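Local atomic coordinates of acetylacetone-cleaving enzyme (Acinetobacter johnsonii, PDB entry 3BAL), a protein that cleaves acetylacetone with molecular oxygen to methylglyoxal and acetate, using one iron ion per subunit of its homotetramer. Residues G82-G86 with G87-Y91; A134-W138 with A139-G143. All blocks are in the same frame, centred on the assembly; numbering follows the deposited sequence.

Interaction 1 of 2, residues G82-G86 with G87-Y91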
ATOM      1  N   GLY A  82     -22.837  16.166  -2.485  1.00 18.38           N
ATOM      2  CA  GLY A  82     -22.768  17.356  -1.657  1.00 20.34           C
ATOM      3  C   GLY A  82     -23.574  17.219  -0.376  1.00 21.55           C
ATOM      4  O   GLY A  82     -24.356  16.284  -0.224  1.00 20.87           O
ATOM      5  N   GLU A  83     -23.390  18.161   0.543  1.00 23.05           N
ATOM      6  CA  GLU A  83     -24.096  18.146   1.818  1.00 25.64           C
ATOM      7  C   GLU A  83     -25.619  18.032   1.643  1.00 26.22           C
ATOM      8  O   GLU A  83     -26.278  17.328   2.408  1.00 26.20           O
ATOM      9  CB  GLU A  83     -23.753  19.421   2.601  1.00 28.00           C
ATOM     10  CG  GLU A  83     -23.848  19.302   4.119  1.00 32.63           C
ATOM     11  CD  GLU A  83     -23.442  20.595   4.836  1.00 36.15           C
ATOM     12  OE1 GLU A  83     -22.436  21.216   4.412  1.00 37.29           O
ATOM     13  OE2 GLU A  83     -24.118  20.983   5.824  1.00 35.11           O
ATOM     14  N   GLN A  84     -26.166  18.701   0.628  1.00 26.05           N
ATOM     15  CA  GLN A  84     -27.610  18.689   0.384  1.00 28.08           C
ATOM     16  C   GLN A  84     -28.200  17.332   0.013  1.00 29.75           C
ATOM     17  O   GLN A  84     -29.418  17.144   0.075  1.00 29.98           O
ATOM     18  CB  GLN A  84     -27.996  19.707  -0.698  1.00 27.06           C
ATOM     19  CG  GLN A  84     -27.446  19.439  -2.098  1.00 27.21           C
ATOM     20  CD  GLN A  84     -26.045  19.997  -2.308  1.00 27.92           C
ATOM     21  OE1 GLN A  84     -25.615  20.199  -3.443  1.00 30.53           O
ATOM     22  NE2 GLN A  84     -25.326  20.240  -1.221  1.00 28.12           N
ATOM     23  N   GLU A  85     -27.349  16.391  -0.380  1.00 30.90           N
ATOM     24  CA  GLU A  85     -27.823  15.064  -0.739  1.00 31.17           C
ATOM     25  C   GLU A  85     -27.164  13.947   0.050  1.00 29.01           C
ATOM     26  O   GLU A  85     -27.001  12.846  -0.459  1.00 30.60           O
ATOM     27  CB  GLU A  85     -27.643  14.811  -2.237  1.00 34.11           C
ATOM     28  CG  GLU A  85     -28.755  15.394  -3.091  1.00 39.35           C
ATOM     29  CD  GLU A  85     -28.563  15.109  -4.561  1.00 43.89           C
ATOM     30  OE1 GLU A  85     -28.385  13.921  -4.928  1.00 46.93           O
ATOM     31  OE2 GLU A  85     -28.591  16.074  -5.360  1.00 47.97           O
ATOM     32  N   GLY A  86     -26.783  14.224   1.291  1.00 27.22           N
ATOM     33  CA  GLY A  86     -26.178  13.187   2.104  1.00 26.77           C
ATOM     34  C   GLY A  86     -24.682  12.957   1.973  1.00 26.28           C
ATOM     35  O   GLY A  86     -24.115  12.181   2.746  1.00 27.94           O
ATOM     36  N   GLY A  87     -24.042  13.612   1.005  1.00 23.31           N
ATOM     37  CA  GLY A  87     -22.606  13.467   0.819  1.00 20.82           C
ATOM     38  C   GLY A  87     -21.868  14.570   1.563  1.00 21.36           C
ATOM     39  O   GLY A  87     -22.266  14.940   2.668  1.00 20.43           O
ATOM     40  N   SER A  88     -20.805  15.112   0.974  1.00 20.35           N
ATOM     41  CA  SER A  88     -20.052  16.180   1.632  1.00 20.35           C
ATOM     42  C   SER A  88     -19.727  17.349   0.707  1.00 20.19           C
ATOM     43  O   SER A  88     -19.533  17.170  -0.496  1.00 19.35           O
ATOM     44  CB  SER A  88     -18.724  15.648   2.191  1.00 20.29           C
ATOM     45  OG  SER A  88     -18.914  14.665   3.189  1.00 23.93           O
ATOM     46  N   THR A  89     -19.668  18.548   1.275  1.00 19.42           N
ATOM     47  CA  THR A  89     -19.291  19.721   0.505  1.00 18.67           C
ATOM     48  C   THR A  89     -18.058  20.287   1.213  1.00 17.61           C
ATOM     49  O   THR A  89     -18.152  20.796   2.325  1.00 16.15           O
ATOM     50  CB  THR A  89     -20.410  20.785   0.462  1.00 20.95           C
ATOM     51  OG1 THR A  89     -21.574  20.232  -0.168  1.00 22.49           O
ATOM     52  CG2 THR A  89     -19.947  22.005  -0.347  1.00 19.13           C
ATOM     53  N   ALA A  90     -16.900  20.170   0.573  1.00 16.64           N
ATOM     54  CA  ALA A  90     -15.657  20.653   1.153  1.00 16.27           C
ATOM     55  C   ALA A  90     -15.437  22.150   0.917  1.00 18.14           C
ATOM     56  O   ALA A  90     -15.695  22.664  -0.178  1.00 18.77           O
ATOM     57  CB  ALA A  90     -14.479  19.858   0.590  1.00 14.51           C
ATOM     58  N   TYR A  91     -14.965  22.842   1.954  1.00 17.21           N
ATOM     59  CA  TYR A  91     -14.667  24.274   1.891  1.00 16.64           C
ATOM     60  C   TYR A  91     -13.168  24.416   2.158  1.00 15.83           C
ATOM     61  O   TYR A  91     -12.668  23.884   3.142  1.00 16.07           O
ATOM     62  CB  TYR A  91     -15.447  25.033   2.969  1.00 18.21           C
ATOM     63  CG  TYR A  91     -16.894  25.326   2.637  1.00 21.12           C
ATOM     64  CD1 TYR A  91     -17.782  24.305   2.305  1.00 23.57           C
ATOM     65  CD2 TYR A  91     -17.382  26.633   2.689  1.00 22.94           C
ATOM     66  CE1 TYR A  91     -19.129  24.579   2.033  1.00 25.76           C
ATOM     67  CE2 TYR A  91     -18.722  26.919   2.423  1.00 24.50           C
ATOM     68  CZ  TYR A  91     -19.589  25.890   2.097  1.00 25.25           C
ATOM     69  OH  TYR A  91     -20.916  26.178   1.853  1.00 26.57           O
TER
HETATM   70  O   HOH W   1     -19.947  18.815   4.456  1.00 32.72           O
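Gly87, Thr89 and Glu83 carry this contact, a tight local turn in which residues 82-86 fold back on the start of the strand that follows. Gly87 N donates to Gly82 O at 3.0 Å. The bond is bent, with 134° at the hydrogen, and the donor lies above the carbonyl plane. Glu85 N also donates to Gly82 O, from the opposite face of that plane, so one carbonyl oxygen is gripped by two amides. This ties the short 3-10 segment 83-84 to the return of the chain.

Thr89 closes the turn from the strand side. Its CB points toward the loop. Thr89 OG1 stands beside its own backbone N (chi1 -61°) and accepts from Glu83 N at 2.8 Å. That bond is nearly straight, at 174°. The hydroxyl thus takes up the amide at the start of the 3-10 segment. Thr89 OG1 also lies 3.6 Å from Glu83 CB. Gly82 CA makes a CA-H...O contact with Ser88 O at 3.4 Å.

The extended Glu83 chain carries OE1 to a water that accepts from Thr89 N at 3.2 Å. The bond from this water to Glu83 OE1 is weak, so the carboxylate is loosely tethered to the strand.

The turn is the connecting loop of a beta-hairpin in the cupin domain, formed by antiparallel strands 76-79 and 88-91. Ser88 bonds through its backbone to Val79, and Ala90 to Met77. Ala90 packs on Tyr70 and Leu72 of strand 68-74, and also on Tyr13 of a neighbouring subunit, whose hydroxyl is hydrogen-bonded to Tyr91 N.

Interaction 2 of 2, residues A134-W138 with A139-G143; sequences ASIGW and AEAQG
Ser135 O lies 3.5 Å from Glu140 CG, where the strand meets the first turn of the C-terminal helix. Ile136 comes next. Ile136 CD1 and CG2 both pack against Glu140 CB, with CD1 at 3.8 Å.

Gly137 is the N-cap residue. Gly137 N donates to Glu140 OE1 at 2.8 Å, on the anti side of the carboxylate and 30° out of its plane. Glu140 reaches back by a bend at chi2 (71°). Gly137 O accepts from Ala141 N at 2.9 Å and begins the helical bonding.

Trp138 opens the helix. Its CG sits between the backbone N and the carbonyl carbon (chi1 70°), which folds the indole back over Ala139. Ala139 CB lies over the centre of the six-membered ring of Trp138 at 3.9 Å, a CH-pi contact. Trp138 O accepts from Gln142 N, while Trp138 NE1 bonds to Ser100 OG of a neighbouring subunit.

Glu140, at N3, accepts from the N-cap amide. This is one half of a capping box; Gly137 has no side chain to make the other half. The negative charge of Glu140 near the helix N-terminus would probably be favoured by the helix dipole.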
ATOM      1  N   ALA A 134     -13.761   2.788 -19.012  1.00 20.19           N
ATOM      2  CA  ALA A 134     -12.333   3.091 -18.913  1.00 18.87           C
ATOM      3  C   ALA A 134     -11.813   2.957 -17.482  1.00 18.48           C
ATOM      4  O   ALA A 134     -12.396   3.504 -16.550  1.00 19.58           O
ATOM      5  CB  ALA A 134     -12.054   4.499 -19.432  1.00 18.91           C
ATOM      6  N   SER A 135     -10.719   2.219 -17.316  1.00 17.77           N
ATOM      7  CA  SER A 135     -10.090   2.023 -16.009  1.00 17.47           C
ATOM      8  C   SER A 135      -8.829   2.890 -16.007  1.00 16.04           C
ATOM      9  O   SER A 135      -7.805   2.507 -16.570  1.00 14.60           O
ATOM     10  CB  SER A 135      -9.719   0.550 -15.826  1.00 16.45           C
ATOM     11  OG  SER A 135      -9.303   0.298 -14.498  1.00 17.54           O
ATOM     12  N   ILE A 136      -8.903   4.054 -15.374  1.00 14.79           N
ATOM     13  CA  ILE A 136      -7.773   4.981 -15.377  1.00 14.73           C
ATOM     14  C   ILE A 136      -6.839   4.900 -14.162  1.00 14.98           C
ATOM     15  O   ILE A 136      -7.155   5.407 -13.081  1.00 14.14           O
ATOM     16  CB  ILE A 136      -8.290   6.440 -15.545  1.00 15.48           C
ATOM     17  CG1 ILE A 136      -9.210   6.527 -16.784  1.00 15.73           C
ATOM     18  CG2 ILE A 136      -7.124   7.412 -15.658  1.00 14.47           C
ATOM     19  CD1 ILE A 136      -8.552   6.176 -18.117  1.00 15.03           C
ATOM     20  N   GLY A 137      -5.689   4.255 -14.364  1.00 13.55           N
ATOM     21  CA  GLY A 137      -4.690   4.113 -13.314  1.00 14.00           C
ATOM     22  C   GLY A 137      -3.478   4.982 -13.618  1.00 14.56           C
ATOM     23  O   GLY A 137      -3.543   5.825 -14.519  1.00 14.04           O
ATOM     24  N   TRP A 138      -2.373   4.785 -12.895  1.00 13.52           N
ATOM     25  CA  TRP A 138      -1.164   5.593 -13.113  1.00 13.05           C
ATOM     26  C   TRP A 138      -0.700   5.554 -14.573  1.00 13.82           C
ATOM     27  O   TRP A 138      -0.302   6.577 -15.132  1.00 13.82           O
ATOM     28  CB  TRP A 138      -0.010   5.137 -12.181  1.00 12.47           C
ATOM     29  CG  TRP A 138       0.581   3.786 -12.512  1.00 13.40           C
ATOM     30  CD1 TRP A 138       0.186   2.570 -12.025  1.00 12.23           C
ATOM     31  CD2 TRP A 138       1.599   3.514 -13.487  1.00 13.44           C
ATOM     32  NE1 TRP A 138       0.887   1.559 -12.643  1.00 12.61           N
ATOM     33  CE2 TRP A 138       1.759   2.110 -13.546  1.00 13.91           C
ATOM     34  CE3 TRP A 138       2.386   4.321 -14.322  1.00 12.19           C
ATOM     35  CZ2 TRP A 138       2.675   1.495 -14.409  1.00 15.71           C
ATOM     36  CZ3 TRP A 138       3.296   3.711 -15.183  1.00 12.33           C
ATOM     37  CH2 TRP A 138       3.430   2.310 -15.220  1.00 14.63           C
ATOM     38  N   ALA A 139      -0.764   4.380 -15.191  1.00 13.64           N
ATOM     39  CA  ALA A 139      -0.334   4.226 -16.574  1.00 14.57           C
ATOM     40  C   ALA A 139      -1.191   5.043 -17.550  1.00 14.64           C
ATOM     41  O   ALA A 139      -0.659   5.740 -18.414  1.00 15.12           O
ATOM     42  CB  ALA A 139      -0.354   2.739 -16.965  1.00 14.36           C
ATOM     43  N   GLU A 140      -2.510   4.948 -17.413  1.00 12.43           N
ATOM     44  CA  GLU A 140      -3.423   5.677 -18.278  1.00 13.37           C
ATOM     45  C   GLU A 140      -3.346   7.187 -18.038  1.00 14.02           C
ATOM     46  O   GLU A 140      -3.471   7.981 -18.979  1.00 13.95           O
ATOM     47  CB  GLU A 140      -4.859   5.189 -18.067  1.00 14.26           C
ATOM     48  CG  GLU A 140      -5.127   3.747 -18.506  1.00 17.24           C
ATOM     49  CD  GLU A 140      -4.484   2.706 -17.602  1.00 20.42           C
ATOM     50  OE1 GLU A 140      -4.269   2.991 -16.406  1.00 19.89           O
ATOM     51  OE2 GLU A 140      -4.209   1.585 -18.083  1.00 23.17           O
ATOM     52  N   ALA A 141      -3.146   7.585 -16.782  1.00 14.27           N
ATOM     53  CA  ALA A 141      -3.034   9.002 -16.428  1.00 14.11           C
ATOM     54  C   ALA A 141      -1.739   9.588 -16.997  1.00 14.70           C
ATOM     55  O   ALA A 141      -1.725  10.712 -17.506  1.00 15.49           O
ATOM     56  CB  ALA A 141      -3.068   9.169 -14.907  1.00 13.17           C
ATOM     57  N   GLN A 142      -0.651   8.832 -16.912  1.00 15.58           N
ATOM     58  CA  GLN A 142       0.617   9.311 -17.449  1.00 17.62           C
ATOM     59  C   GLN A 142       0.510   9.440 -18.972  1.00 18.60           C
ATOM     60  O   GLN A 142       1.039  10.381 -19.557  1.00 20.74           O
ATOM     61  CB  GLN A 142       1.765   8.359 -17.077  1.00 17.55           C
ATOM     62  CG  GLN A 142       3.092   8.703 -17.759  1.00 18.66           C
ATOM     63  CD  GLN A 142       4.248   7.835 -17.301  1.00 19.09           C
ATOM     64  OE1 GLN A 142       4.936   8.153 -16.324  1.00 18.94           O
ATOM     65  NE2 GLN A 142       4.466   6.725 -18.001  1.00 19.38           N
ATOM     66  N   GLY A 143      -0.179   8.495 -19.607  1.00 18.72           N
ATOM     67  CA  GLY A 143      -0.344   8.546 -21.050  1.00 18.10           C
ATOM     68  C   GLY A 143      -1.083   9.791 -21.518  1.00 18.02           C
ATOM     69  O   GLY A 143      -0.692  10.425 -22.498  1.00 16.84           O
TER

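In the fold
Interactions 1 and 2 come in series along the chain and lie on opposite sides of its centre. Their centres are about 28 Å apart, their nearest atoms about 21 Å, and they do not touch. They share no sheet. Residues 82-91 belong to the two-stranded pair 76-79 and 88-91, at one edge of the cupin jelly roll. Residues 134-143 join strand 132-136, in the sheet that also holds 57-64, to helix 138-148. That sheet includes the metal-binding residues His62, His64 and His104, which hold zinc in this crystal. Strand 88-91 meets the second subunit, while Ser135, Trp138 and Gln142 meet the third and fourth. Both contacts thus border homotetramer interfaces, with different partners.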